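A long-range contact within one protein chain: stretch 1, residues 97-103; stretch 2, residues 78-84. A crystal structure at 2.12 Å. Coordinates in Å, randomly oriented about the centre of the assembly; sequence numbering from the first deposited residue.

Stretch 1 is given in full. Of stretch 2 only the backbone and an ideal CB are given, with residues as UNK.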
# COMPACT_ATOMS: atom_id res chain seq x y z
N PHE A 97 -2.17 -20.05 -4.99
CA PHE A 97 -3.12 -18.93 -4.98
C PHE A 97 -4.48 -19.36 -5.51
O PHE A 97 -4.58 -20.29 -6.32
CB PHE A 97 -2.57 -17.78 -5.81
CG PHE A 97 -1.21 -17.34 -5.39
CD1 PHE A 97 -1.04 -16.37 -4.40
CD2 PHE A 97 -0.06 -17.93 -5.96
CE1 PHE A 97 0.24 -15.97 -3.99
CE2 PHE A 97 1.21 -17.53 -5.56
CZ PHE A 97 1.36 -16.55 -4.58
N PRO A 98 -5.56 -18.68 -5.05
CA PRO A 98 -6.88 -19.03 -5.47
C PRO A 98 -7.26 -18.38 -6.79
O PRO A 98 -6.76 -17.29 -7.12
CB PRO A 98 -7.76 -18.48 -4.35
CG PRO A 98 -7.04 -17.29 -3.86
CD PRO A 98 -5.57 -17.53 -4.12
N SER A 99 -8.13 -19.05 -7.55
CA SER A 99 -8.67 -18.49 -8.77
C SER A 99 -9.54 -17.28 -8.46
O SER A 99 -10.08 -17.15 -7.35
CB SER A 99 -9.51 -19.55 -9.50
OG SER A 99 -10.49 -20.09 -8.64
N GLY A 100 -9.67 -16.39 -9.43
CA GLY A 100 -10.42 -15.14 -9.25
C GLY A 100 -9.85 -14.02 -10.07
O GLY A 100 -8.99 -14.24 -10.93
N GLU A 101 -10.30 -12.80 -9.79
CA GLU A 101 -9.93 -11.62 -10.61
C GLU A 101 -8.45 -11.25 -10.51
O GLU A 101 -7.88 -10.72 -11.45
CB GLU A 101 -10.80 -10.42 -10.23
CG GLU A 101 -12.30 -10.57 -10.62
CD GLU A 101 -12.57 -10.39 -12.14
OE1 GLU A 101 -11.61 -10.15 -12.91
OE2 GLU A 101 -13.75 -10.48 -12.54
N VAL A 102 -7.85 -11.52 -9.35
CA VAL A 102 -6.42 -11.23 -9.15
C VAL A 102 -5.58 -12.19 -9.99
O VAL A 102 -4.71 -11.77 -10.74
CB VAL A 102 -6.02 -11.34 -7.65
CG1 VAL A 102 -4.51 -11.15 -7.47
CG2 VAL A 102 -6.78 -10.31 -6.82
N MSE A 103 -5.88 -13.49 -9.87
CA MSE A 103 -5.24 -14.54 -10.68
C MSE A 103 -5.38 -14.23 -12.18
O MSE A 103 -4.40 -14.32 -12.93
CB MSE A 103 -5.89 -15.91 -10.35
CG MSE A 103 -5.39 -17.10 -11.17
SE MSE A 103 -3.73 -17.80 -10.55
CE MSE A 103 -4.32 -18.57 -8.92
N UNK A 78 -6.31 -1.01 -9.04
CA UNK A 78 -6.22 -1.89 -7.90
C UNK A 78 -7.31 -2.95 -7.98
O UNK A 78 -8.50 -2.62 -8.04
CB UNK A 78 -6.32 -1.10 -6.60
N UNK A 79 -6.91 -4.22 -8.06
CA UNK A 79 -7.84 -5.34 -8.09
C UNK A 79 -7.78 -6.06 -6.75
O UNK A 79 -6.75 -6.64 -6.40
CB UNK A 79 -7.52 -6.30 -9.24
N UNK A 80 -8.89 -5.99 -6.00
CA UNK A 80 -8.97 -6.56 -4.65
C UNK A 80 -9.82 -7.84 -4.63
O UNK A 80 -10.84 -7.94 -5.33
CB UNK A 80 -9.55 -5.53 -3.68
N UNK A 81 -9.41 -8.81 -3.81
CA UNK A 81 -10.17 -10.06 -3.63
C UNK A 81 -10.04 -10.54 -2.19
O UNK A 81 -8.93 -10.68 -1.69
CB UNK A 81 -9.68 -11.14 -4.60
N UNK A 82 -11.18 -10.78 -1.54
CA UNK A 82 -11.21 -11.32 -0.18
C UNK A 82 -10.77 -12.77 -0.17
O UNK A 82 -11.17 -13.55 -1.04
CB UNK A 82 -12.61 -11.19 0.42
N UNK A 83 -9.94 -13.13 0.81
CA UNK A 83 -9.49 -14.51 1.01
C UNK A 83 -9.88 -14.98 2.38
O UNK A 83 -9.99 -14.19 3.30
CB UNK A 83 -7.98 -14.64 0.82
N UNK A 84 -10.04 -16.29 2.53
CA UNK A 84 -10.16 -16.90 3.86
C UNK A 84 -8.77 -17.07 4.43
O UNK A 84 -7.76 -16.97 3.70
CB UNK A 84 -10.89 -18.24 3.80

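Position 78 has extended backbone angles, and its ideal CB finds nothing of stretch 1 within 5.5 Å. Stretch 1 sets no demand here, so many side chains would do. The residue is Glu78, and it makes no contact with stretch 1.

Position 79 points its CB toward the start of the helix, 4.7 Å from Val102 CG2 and 5.0 Å from Glu101 O. A small or medium side chain with a methyl group would suit, such as Thr, Val or Ile. The residue is Thr79, chi1 m. Its CG2 lies 3.8 Å from Glu101 CB and 4.2 Å from Val102 CG2, so the methyl packs against both residues. The backbone takes part as well: Thr79 O is 3.7 Å from Val102 CG2.

Position 80 points away, as expected for alternation along a strand. Stretch 1 places no limit on its side chain. The residue is Asn80. Its ND2 donates a hydrogen bond to Glu78 OE1, 3.1 Å away, within the same strand.

Position 81 points toward stretch 1 again. Its ideal CB sits 3.8 Å from Val102 CG2, but beyond it lie polar groups: the carbonyl of Ser99 and the backbone N atoms of Glu101 and Val102. Gly100 has no side chain, which leaves room for a long one from this strand. A long side chain with an amide would suit best, a donor for the carbonyl and an acceptor near the helix start; Glu would offer only the acceptor part. The residue is Gln81, with chi1 and chi2 both t, so it reaches well out from the strand. Gln81 NE2 donates a hydrogen bond to Ser99 O at 3.2 Å. Gln81 OE1 lies 3.7 Å from Gly100 CA, and a CB on that glycine would clash with it. A water donates a hydrogen bond to Gln81 OE1 at 2.7 Å. The same water O donates to Pro98 O at 2.6 Å and accepts from Met103 N at 2.9 Å, tying the side chain to the loop and helix.

Position 82 is out of reach of stretch 1, which leaves its choice open. The residue is Thr82.

Position 83 points toward Pro98, with the ideal CB 5.5 Å from Pro98 CG. A branched or longer apolar side chain, such as Leu, Ile or Met, could close that gap. The residue is Leu83, chi1 m and chi2 t. Its CD2 meets Pro98 CG at 3.5 Å, a close apolar contact.

Position 84 is out of reach of stretch 1, so many side chains would do. The residue is Ser84, at a helix N-cap; its side chain caps a backbone N just past the stretch.

Stretch 2 78-84: ETNQTLS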
# COMPACT_ATOMS: atom_id res chain seq x y z
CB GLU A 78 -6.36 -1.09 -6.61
CG GLU A 78 -5.82 -1.81 -5.39
CD GLU A 78 -6.05 -1.03 -4.11
OE1 GLU A 78 -7.21 -0.85 -3.73
OE2 GLU A 78 -5.07 -0.64 -3.46
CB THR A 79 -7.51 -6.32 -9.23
OG1 THR A 79 -7.50 -5.60 -10.46
CG2 THR A 79 -8.55 -7.45 -9.31
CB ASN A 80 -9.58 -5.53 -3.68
CG ASN A 80 -8.74 -4.27 -3.56
OD1 ASN A 80 -7.53 -4.34 -3.28
ND2 ASN A 80 -9.37 -3.12 -3.72
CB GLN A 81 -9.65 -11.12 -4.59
CG GLN A 81 -10.46 -12.43 -4.61
CD GLN A 81 -9.82 -13.49 -5.49
OE1 GLN A 81 -9.09 -13.17 -6.44
NE2 GLN A 81 -10.05 -14.75 -5.17
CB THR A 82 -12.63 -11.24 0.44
OG1 THR A 82 -13.10 -9.89 0.38
CG2 THR A 82 -12.63 -11.72 1.92
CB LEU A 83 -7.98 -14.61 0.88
CG LEU A 83 -7.30 -14.17 -0.39
CD1 LEU A 83 -5.82 -14.54 -0.32
CD2 LEU A 83 -7.94 -14.78 -1.63
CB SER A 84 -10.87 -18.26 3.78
OG SER A 84 -10.16 -19.16 2.96
O HOH W 1 -7.28 -14.83 -7.65
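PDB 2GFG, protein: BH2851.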